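Local coordinates for protein MAU2 chromatid cohesion factor homolog (Saccharomyces cerevisiae, PDB 4XDN) that partners SCC2 in the complex that loads cohesin onto chromosomes, and so takes part in sister chromatid cohesion, at residues Leu562-Arg574 against Gln596-Trp610. Numbering follows the deposited sequence.
Sequences LLLQILVNYLGGR and QQGGMRKVQYVIGIW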
ATOM      1  N   LEU A 562      -1.810  10.042 -23.358  1.00 34.81           N
ATOM      2  CA  LEU A 562      -1.527  10.772 -24.588  1.00 32.30           C
ATOM      3  C   LEU A 562      -0.297  10.251 -25.317  1.00 31.42           C
ATOM      4  O   LEU A 562      -0.390   9.845 -26.474  1.00 30.23           O
ATOM      5  CB  LEU A 562      -1.340  12.261 -24.299  1.00 32.31           C
ATOM      6  CG  LEU A 562      -1.101  13.130 -25.538  1.00 32.29           C
ATOM      7  CD1 LEU A 562      -2.336  13.151 -26.427  1.00 31.16           C
ATOM      8  CD2 LEU A 562      -0.709  14.532 -25.131  1.00 33.59           C
ATOM      9  N   LEU A 563       0.852  10.273 -24.645  1.00 30.58           N
ATOM     10  CA  LEU A 563       2.106   9.886 -25.282  1.00 31.70           C
ATOM     11  C   LEU A 563       2.033   8.457 -25.808  1.00 32.81           C
ATOM     12  O   LEU A 563       2.499   8.169 -26.910  1.00 31.82           O
ATOM     13  CB  LEU A 563       3.279  10.024 -24.307  1.00 31.97           C
ATOM     14  CG  LEU A 563       4.647   9.597 -24.854  1.00 31.47           C
ATOM     15  CD1 LEU A 563       5.033  10.412 -26.080  1.00 33.30           C
ATOM     16  CD2 LEU A 563       5.716   9.712 -23.787  1.00 30.88           C
ATOM     17  N   LEU A 564       1.437   7.569 -25.020  1.00 33.58           N
ATOM     18  CA  LEU A 564       1.327   6.170 -25.404  1.00 33.68           C
ATOM     19  C   LEU A 564       0.453   6.023 -26.644  1.00 34.84           C
ATOM     20  O   LEU A 564       0.831   5.344 -27.599  1.00 32.12           O
ATOM     21  CB  LEU A 564       0.758   5.338 -24.255  1.00 35.06           C
ATOM     22  CG  LEU A 564       0.679   3.828 -24.497  1.00 38.58           C
ATOM     23  CD1 LEU A 564       2.062   3.237 -24.722  1.00 37.00           C
ATOM     24  CD2 LEU A 564      -0.007   3.140 -23.332  1.00 40.12           C
ATOM     25  N   GLN A 565      -0.707   6.672 -26.633  1.00 35.14           N
ATOM     26  CA  GLN A 565      -1.648   6.572 -27.746  1.00 39.41           C
ATOM     27  C   GLN A 565      -1.013   7.031 -29.058  1.00 36.87           C
ATOM     28  O   GLN A 565      -1.251   6.442 -30.113  1.00 38.51           O
ATOM     29  CB  GLN A 565      -2.907   7.392 -27.464  1.00 45.12           C
ATOM     30  CG  GLN A 565      -4.197   6.614 -27.668  1.00 54.88           C
ATOM     31  CD  GLN A 565      -5.422   7.506 -27.711  1.00 63.72           C
ATOM     32  OE1 GLN A 565      -5.462   8.563 -27.076  1.00 67.03           O
ATOM     33  NE2 GLN A 565      -6.430   7.089 -28.470  1.00 66.49           N
ATOM     34  N   ILE A 566      -0.198   8.078 -28.986  1.00 33.72           N
ATOM     35  CA  ILE A 566       0.452   8.619 -30.173  1.00 32.01           C
ATOM     36  C   ILE A 566       1.513   7.656 -30.707  1.00 30.32           C
ATOM     37  O   ILE A 566       1.604   7.432 -31.914  1.00 28.47           O
ATOM     38  CB  ILE A 566       1.099   9.997 -29.880  1.00 30.62           C
ATOM     39  CG1 ILE A 566       0.012  11.021 -29.539  1.00 30.02           C
ATOM     40  CG2 ILE A 566       1.899  10.490 -31.084  1.00 32.43           C
ATOM     41  CD1 ILE A 566       0.542  12.363 -29.050  1.00 29.02           C
ATOM     42  N   LEU A 567       2.312   7.089 -29.809  1.00 32.29           N
ATOM     43  CA  LEU A 567       3.404   6.208 -30.212  1.00 32.77           C
ATOM     44  C   LEU A 567       2.897   4.896 -30.818  1.00 34.52           C
ATOM     45  O   LEU A 567       3.478   4.389 -31.778  1.00 34.27           O
ATOM     46  CB  LEU A 567       4.317   5.912 -29.019  1.00 30.58           C
ATOM     47  CG  LEU A 567       5.129   7.091 -28.475  1.00 31.20           C
ATOM     48  CD1 LEU A 567       5.907   6.669 -27.238  1.00 30.87           C
ATOM     49  CD2 LEU A 567       6.073   7.657 -29.524  1.00 33.32           C
ATOM     50  N   VAL A 568       1.823   4.348 -30.257  1.00 36.48           N
ATOM     51  CA  VAL A 568       1.254   3.106 -30.769  1.00 37.67           C
ATOM     52  C   VAL A 568       0.666   3.324 -32.158  1.00 35.48           C
ATOM     53  O   VAL A 568       0.843   2.498 -33.054  1.00 34.21           O
ATOM     54  CB  VAL A 568       0.162   2.545 -29.842  1.00 41.15           C
ATOM     55  CG1 VAL A 568      -0.427   1.257 -30.419  1.00 45.56           C
ATOM     56  CG2 VAL A 568       0.732   2.272 -28.471  1.00 44.45           C
ATOM     57  N   ASN A 569      -0.043   4.435 -32.329  1.00 35.22           N
ATOM     58  CA  ASN A 569      -0.612   4.768 -33.626  1.00 36.82           C
ATOM     59  C   ASN A 569       0.478   5.124 -34.632  1.00 33.25           C
ATOM     60  O   ASN A 569       0.389   4.756 -35.803  1.00 32.96           O
ATOM     61  CB  ASN A 569      -1.612   5.918 -33.491  1.00 38.06           C
ATOM     62  CG  ASN A 569      -2.984   5.443 -33.046  1.00 39.66           C
ATOM     63  OD1 ASN A 569      -3.835   5.113 -33.872  1.00 39.13           O
ATOM     64  ND2 ASN A 569      -3.202   5.401 -31.735  1.00 39.58           N
ATOM     65  N   TYR A 570       1.507   5.829 -34.170  1.00 31.36           N
ATOM     66  CA  TYR A 570       2.659   6.152 -35.011  1.00 32.06           C
ATOM     67  C   TYR A 570       3.347   4.880 -35.488  1.00 36.02           C
ATOM     68  O   TYR A 570       3.647   4.727 -36.672  1.00 35.31           O
ATOM     69  CB  TYR A 570       3.655   7.028 -34.247  1.00 32.95           C
ATOM     70  CG  TYR A 570       4.973   7.246 -34.966  1.00 35.18           C
ATOM     71  CD1 TYR A 570       5.058   8.096 -36.062  1.00 38.02           C
ATOM     72  CD2 TYR A 570       6.132   6.616 -34.538  1.00 36.34           C
ATOM     73  CE1 TYR A 570       6.261   8.304 -36.718  1.00 37.33           C
ATOM     74  CE2 TYR A 570       7.339   6.816 -35.187  1.00 37.12           C
ATOM     75  CZ  TYR A 570       7.397   7.662 -36.276  1.00 38.73           C
ATOM     76  OH  TYR A 570       8.596   7.861 -36.923  1.00 38.60           O
ATOM     77  N   LEU A 571       3.584   3.968 -34.551  1.00 36.12           N
ATOM     78  CA  LEU A 571       4.267   2.716 -34.846  1.00 38.61           C
ATOM     79  C   LEU A 571       3.398   1.828 -35.730  1.00 41.54           C
ATOM     80  O   LEU A 571       3.869   1.266 -36.721  1.00 42.92           O
ATOM     81  CB  LEU A 571       4.629   2.001 -33.543  1.00 40.98           C
ATOM     82  CG  LEU A 571       5.476   0.734 -33.612  1.00 43.93           C
ATOM     83  CD1 LEU A 571       6.752   0.957 -34.398  1.00 43.86           C
ATOM     84  CD2 LEU A 571       5.799   0.273 -32.199  1.00 46.61           C
ATOM     85  N   GLY A 572       2.123   1.714 -35.373  1.00 41.30           N
ATOM     86  CA  GLY A 572       1.180   0.941 -36.159  1.00 41.28           C
ATOM     87  C   GLY A 572       0.999   1.517 -37.550  1.00 41.04           C
ATOM     88  O   GLY A 572       0.958   0.782 -38.536  1.00 42.24           O
ATOM     89  N   GLY A 573       0.893   2.839 -37.630  1.00 39.15           N
ATOM     90  CA  GLY A 573       0.719   3.514 -38.904  1.00 38.67           C
ATOM     91  C   GLY A 573       1.907   3.319 -39.827  1.00 40.35           C
ATOM     92  O   GLY A 573       1.751   3.210 -41.042  1.00 43.63           O
ATOM     93  N   ARG A 574       3.100   3.271 -39.245  1.00 37.86           N
ATOM     94  CA  ARG A 574       4.329   3.117 -40.014  1.00 39.89           C
ATOM     95  C   ARG A 574       4.559   1.677 -40.464  1.00 41.87           C
ATOM     96  O   ARG A 574       5.028   1.437 -41.579  1.00 43.78           O
ATOM     97  CB  ARG A 574       5.525   3.589 -39.188  1.00 42.33           C
ATOM     98  CG  ARG A 574       5.795   5.087 -39.257  1.00 46.79           C
ATOM     99  CD  ARG A 574       6.808   5.439 -40.342  1.00 50.38           C
ATOM    100  NE  ARG A 574       7.705   6.511 -39.914  1.00 53.80           N
ATOM    101  CZ  ARG A 574       8.740   6.952 -40.623  1.00 56.55           C
ATOM    102  NH1 ARG A 574       9.019   6.416 -41.803  1.00 56.64           N
ATOM    103  NH2 ARG A 574       9.499   7.930 -40.148  1.00 57.38           N
ATOM    104  N   GLN A 596      -1.614  18.506 -26.821  1.00 33.13           N
ATOM    105  CA  GLN A 596      -2.425  18.403 -25.610  1.00 36.88           C
ATOM    106  C   GLN A 596      -1.596  18.444 -24.324  1.00 35.07           C
ATOM    107  O   GLN A 596      -2.127  18.746 -23.256  1.00 37.35           O
ATOM    108  CB  GLN A 596      -3.253  17.117 -25.649  1.00 41.25           C
ATOM    109  CG  GLN A 596      -4.199  17.009 -26.836  1.00 45.02           C
ATOM    110  CD  GLN A 596      -5.546  17.651 -26.574  1.00 51.98           C
ATOM    111  OE1 GLN A 596      -6.570  16.968 -26.522  1.00 55.88           O
ATOM    112  NE2 GLN A 596      -5.556  18.969 -26.414  1.00 53.60           N
ATOM    113  N   GLN A 597      -0.303  18.143 -24.428  1.00 32.25           N
ATOM    114  CA  GLN A 597       0.591  18.166 -23.271  1.00 33.65           C
ATOM    115  C   GLN A 597       1.926  18.814 -23.617  1.00 35.13           C
ATOM    116  O   GLN A 597       2.369  18.766 -24.764  1.00 34.29           O
ATOM    117  CB  GLN A 597       0.831  16.747 -22.741  1.00 31.42           C
ATOM    118  CG  GLN A 597      -0.397  16.093 -22.130  1.00 31.91           C
ATOM    119  CD  GLN A 597      -0.157  14.643 -21.733  1.00 32.84           C
ATOM    120  OE1 GLN A 597       0.954  14.126 -21.857  1.00 34.68           O
ATOM    121  NE2 GLN A 597      -1.202  13.984 -21.252  1.00 28.92           N
ATOM    122  N   GLY A 598       2.564  19.416 -22.617  1.00 35.43           N
ATOM    123  CA  GLY A 598       3.882  19.998 -22.793  1.00 35.36           C
ATOM    124  C   GLY A 598       4.949  18.922 -22.881  1.00 33.29           C
ATOM    125  O   GLY A 598       4.694  17.764 -22.557  1.00 32.24           O
ATOM    126  N   GLY A 599       6.144  19.302 -23.324  1.00 32.23           N
ATOM    127  CA  GLY A 599       7.251  18.365 -23.439  1.00 33.63           C
ATOM    128  C   GLY A 599       7.164  17.455 -24.655  1.00 31.53           C
ATOM    129  O   GLY A 599       7.965  16.533 -24.800  1.00 32.33           O
ATOM    130  N   MET A 600       6.204  17.723 -25.534  1.00 29.45           N
ATOM    131  CA  MET A 600       5.922  16.852 -26.676  1.00 30.22           C
ATOM    132  C   MET A 600       6.453  17.390 -28.010  1.00 29.81           C
ATOM    133  O   MET A 600       6.139  16.846 -29.065  1.00 28.64           O
ATOM    134  CB  MET A 600       4.410  16.636 -26.792  1.00 31.26           C
ATOM    135  CG  MET A 600       3.807  15.854 -25.636  1.00 32.17           C
ATOM    136  SD  MET A 600       4.243  14.110 -25.701  1.00 33.17           S
ATOM    137  CE  MET A 600       3.135  13.532 -26.985  1.00 45.75           C
ATOM    138  N   ARG A 601       7.257  18.446 -27.967  1.00 31.80           N
ATOM    139  CA  ARG A 601       7.665  19.134 -29.191  1.00 34.07           C
ATOM    140  C   ARG A 601       8.603  18.309 -30.071  1.00 33.51           C
ATOM    141  O   ARG A 601       8.489  18.336 -31.299  1.00 33.08           O
ATOM    142  CB  ARG A 601       8.326  20.468 -28.843  1.00 35.07           C
ATOM    143  CG  ARG A 601       7.328  21.560 -28.504  1.00 36.99           C
ATOM    144  CD  ARG A 601       8.001  22.751 -27.855  1.00 41.69           C
ATOM    145  NE  ARG A 601       7.075  23.864 -27.666  1.00 47.67           N
ATOM    146  CZ  ARG A 601       7.334  24.936 -26.923  1.00 51.69           C
ATOM    147  NH1 ARG A 601       8.494  25.044 -26.288  1.00 52.15           N
ATOM    148  NH2 ARG A 601       6.429  25.898 -26.811  1.00 53.83           N
ATOM    149  N   LYS A 602       9.529  17.581 -29.456  1.00 32.85           N
ATOM    150  CA  LYS A 602      10.473  16.775 -30.222  1.00 32.86           C
ATOM    151  C   LYS A 602       9.781  15.537 -30.782  1.00 31.49           C
ATOM    152  O   LYS A 602      10.090  15.095 -31.888  1.00 32.23           O
ATOM    153  CB  LYS A 602      11.675  16.386 -29.363  1.00 32.36           C
ATOM    154  CG  LYS A 602      12.657  17.528 -29.162  1.00 31.47           C
ATOM    155  CD  LYS A 602      13.793  17.148 -28.231  1.00 34.36           C
ATOM    156  CE  LYS A 602      14.771  18.302 -28.060  1.00 37.02           C
ATOM    157  NZ  LYS A 602      15.876  17.971 -27.123  1.00 37.60           N
ATOM    158  N   VAL A 603       8.838  14.989 -30.023  1.00 30.38           N
ATOM    159  CA  VAL A 603       8.011  13.892 -30.513  1.00 29.92           C
ATOM    160  C   VAL A 603       7.174  14.377 -31.697  1.00 28.08           C
ATOM    161  O   VAL A 603       7.097  13.711 -32.731  1.00 25.02           O
ATOM    162  CB  VAL A 603       7.089  13.332 -29.397  1.00 27.91           C
ATOM    163  CG1 VAL A 603       6.033  12.386 -29.969  1.00 29.88           C
ATOM    164  CG2 VAL A 603       7.914  12.619 -28.330  1.00 28.32           C
ATOM    165  N   GLN A 604       6.559  15.549 -31.539  1.00 28.75           N
ATOM    166  CA  GLN A 604       5.709  16.124 -32.578  1.00 30.97           C
ATOM    167  C   GLN A 604       6.508  16.403 -33.845  1.00 29.31           C
ATOM    168  O   GLN A 604       6.003  16.247 -34.957  1.00 29.47           O
ATOM    169  CB  GLN A 604       5.049  17.415 -32.081  1.00 30.45           C
ATOM    170  CG  GLN A 604       3.910  17.912 -32.969  1.00 28.80           C
ATOM    171  CD  GLN A 604       3.257  19.178 -32.435  1.00 27.00           C
ATOM    172  OE1 GLN A 604       3.918  20.022 -31.837  1.00 26.94           O
ATOM    173  NE2 GLN A 604       1.951  19.307 -32.643  1.00 25.75           N
ATOM    174  N   TYR A 605       7.759  16.818 -33.669  1.00 28.58           N
ATOM    175  CA  TYR A 605       8.641  17.101 -34.796  1.00 30.04           C
ATOM    176  C   TYR A 605       8.892  15.836 -35.618  1.00 30.96           C
ATOM    177  O   TYR A 605       8.764  15.849 -36.841  1.00 30.54           O
ATOM    178  CB  TYR A 605       9.964  17.690 -34.298  1.00 31.47           C
ATOM    179  CG  TYR A 605      10.990  17.919 -35.386  1.00 33.43           C
ATOM    180  CD1 TYR A 605      10.906  19.022 -36.227  1.00 33.09           C
ATOM    181  CD2 TYR A 605      12.046  17.036 -35.569  1.00 35.90           C
ATOM    182  CE1 TYR A 605      11.843  19.236 -37.218  1.00 33.81           C
ATOM    183  CE2 TYR A 605      12.987  17.240 -36.555  1.00 35.48           C
ATOM    184  CZ  TYR A 605      12.882  18.341 -37.379  1.00 35.88           C
ATOM    185  OH  TYR A 605      13.819  18.548 -38.365  1.00 38.38           O
ATOM    186  N   VAL A 606       9.243  14.747 -34.942  1.00 29.63           N
ATOM    187  CA  VAL A 606       9.475  13.472 -35.613  1.00 30.52           C
ATOM    188  C   VAL A 606       8.194  13.004 -36.306  1.00 30.07           C
ATOM    189  O   VAL A 606       8.230  12.550 -37.450  1.00 28.39           O
ATOM    190  CB  VAL A 606       9.972  12.399 -34.618  1.00 31.46           C
ATOM    191  CG1 VAL A 606      10.083  11.021 -35.285  1.00 32.11           C
ATOM    192  CG2 VAL A 606      11.317  12.814 -34.040  1.00 33.84           C
ATOM    193  N   ILE A 607       7.067  13.124 -35.611  1.00 30.16           N
ATOM    194  CA  ILE A 607       5.767  12.819 -36.198  1.00 29.55           C
ATOM    195  C   ILE A 607       5.523  13.729 -37.396  1.00 30.03           C
ATOM    196  O   ILE A 607       4.930  13.318 -38.392  1.00 29.97           O
ATOM    197  CB  ILE A 607       4.615  13.002 -35.180  1.00 31.01           C
ATOM    198  CG1 ILE A 607       4.870  12.164 -33.916  1.00 34.92           C
ATOM    199  CG2 ILE A 607       3.265  12.677 -35.831  1.00 30.79           C
ATOM    200  CD1 ILE A 607       3.977  10.954 -33.744  1.00 37.73           C
ATOM    201  N   GLY A 608       5.981  14.971 -37.286  1.00 27.45           N
ATOM    202  CA  GLY A 608       5.816  15.943 -38.350  1.00 29.54           C
ATOM    203  C   GLY A 608       6.565  15.552 -39.609  1.00 30.21           C
ATOM    204  O   GLY A 608       6.065  15.747 -40.716  1.00 31.55           O
ATOM    205  N   ILE A 609       7.765  15.004 -39.442  1.00 30.24           N
ATOM    206  CA  ILE A 609       8.550  14.537 -40.581  1.00 32.94           C
ATOM    207  C   ILE A 609       7.772  13.455 -41.319  1.00 32.69           C
ATOM    208  O   ILE A 609       7.702  13.454 -42.545  1.00 32.78           O
ATOM    209  CB  ILE A 609       9.926  13.978 -40.151  1.00 35.37           C
ATOM    210  CG1 ILE A 609      10.763  15.074 -39.488  1.00 33.21           C
ATOM    211  CG2 ILE A 609      10.679  13.405 -41.359  1.00 37.06           C
ATOM    212  CD1 ILE A 609      12.053  14.579 -38.867  1.00 32.95           C
ATOM    213  N   TRP A 610       7.187  12.540 -40.554  1.00 33.24           N
ATOM    214  CA  TRP A 610       6.417  11.441 -41.118  1.00 35.15           C
ATOM    215  C   TRP A 610       5.202  11.962 -41.873  1.00 32.51           C
ATOM    216  O   TRP A 610       4.918  11.532 -42.989  1.00 32.29           O
ATOM    217  CB  TRP A 610       5.978  10.483 -40.011  1.00 36.99           C
ATOM    218  CG  TRP A 610       5.098   9.374 -40.483  1.00 36.91           C
ATOM    219  CD1 TRP A 610       5.237   8.645 -41.628  1.00 37.91           C
ATOM    220  CD2 TRP A 610       3.934   8.871 -39.823  1.00 36.28           C
ATOM    221  NE1 TRP A 610       4.230   7.715 -41.719  1.00 37.44           N
ATOM    222  CE2 TRP A 610       3.417   7.833 -40.621  1.00 37.08           C
ATOM    223  CE3 TRP A 610       3.279   9.196 -38.632  1.00 35.77           C
ATOM    224  CZ2 TRP A 610       2.277   7.116 -40.267  1.00 37.00           C
ATOM    225  CZ3 TRP A 610       2.148   8.483 -38.282  1.00 37.07           C
ATOM    226  CH2 TRP A 610       1.657   7.457 -39.098  1.00 36.85           C
TER
HETATM  227  O   HOH W   1      -1.356  11.340 -20.675  1.00 25.64           O
HETATM  228  O   HOH W   2       1.165  10.830 -21.846  1.00 32.40           O
HETATM  229  O   HOH W   3       9.329  10.049 -38.589  1.00 37.37           O
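L562 packs its CD2 against Q597, 3.4 Å from CG, with CB of Q596 alongside. Stretched out beyond CG, Q597 carries its amide to the start of helix 562-575, where NE2 and the N of L562 donate to one shared water and OE1 weakly accepts from a second water bound by the N of L563. M600, at the N-cap position, is bent at chi2 and chi3 (-73° and -77°), which turns CE to I566 CD1, tip to tip at 3.5 Å, while L563 CD1 flanks CE and SD. The carbonyl of V606 accepts from a water that also bonds Y570 OH and R574 NH2. I607 wedges CD1 tightly against I566 CG2 (3.4 Å). W610 completes the interface: the edge of Y570 meets its indole face, and the R574 guanidinium stacks flat on the indole, 4.6 Å between centres. At G573 a CB would clash with W610 CH2, and the indole lies against its backbone. Were W610 replaced by alanine, the R574 guanidinium would probably lose the surface it lies on and the edge of Y570 its partner. Two near-parallel helices (22°), with helix 580-593 between them in sequence and touching both, are consistent with the TPR-like helical-repeat array of Scc4/Mau2 proteins.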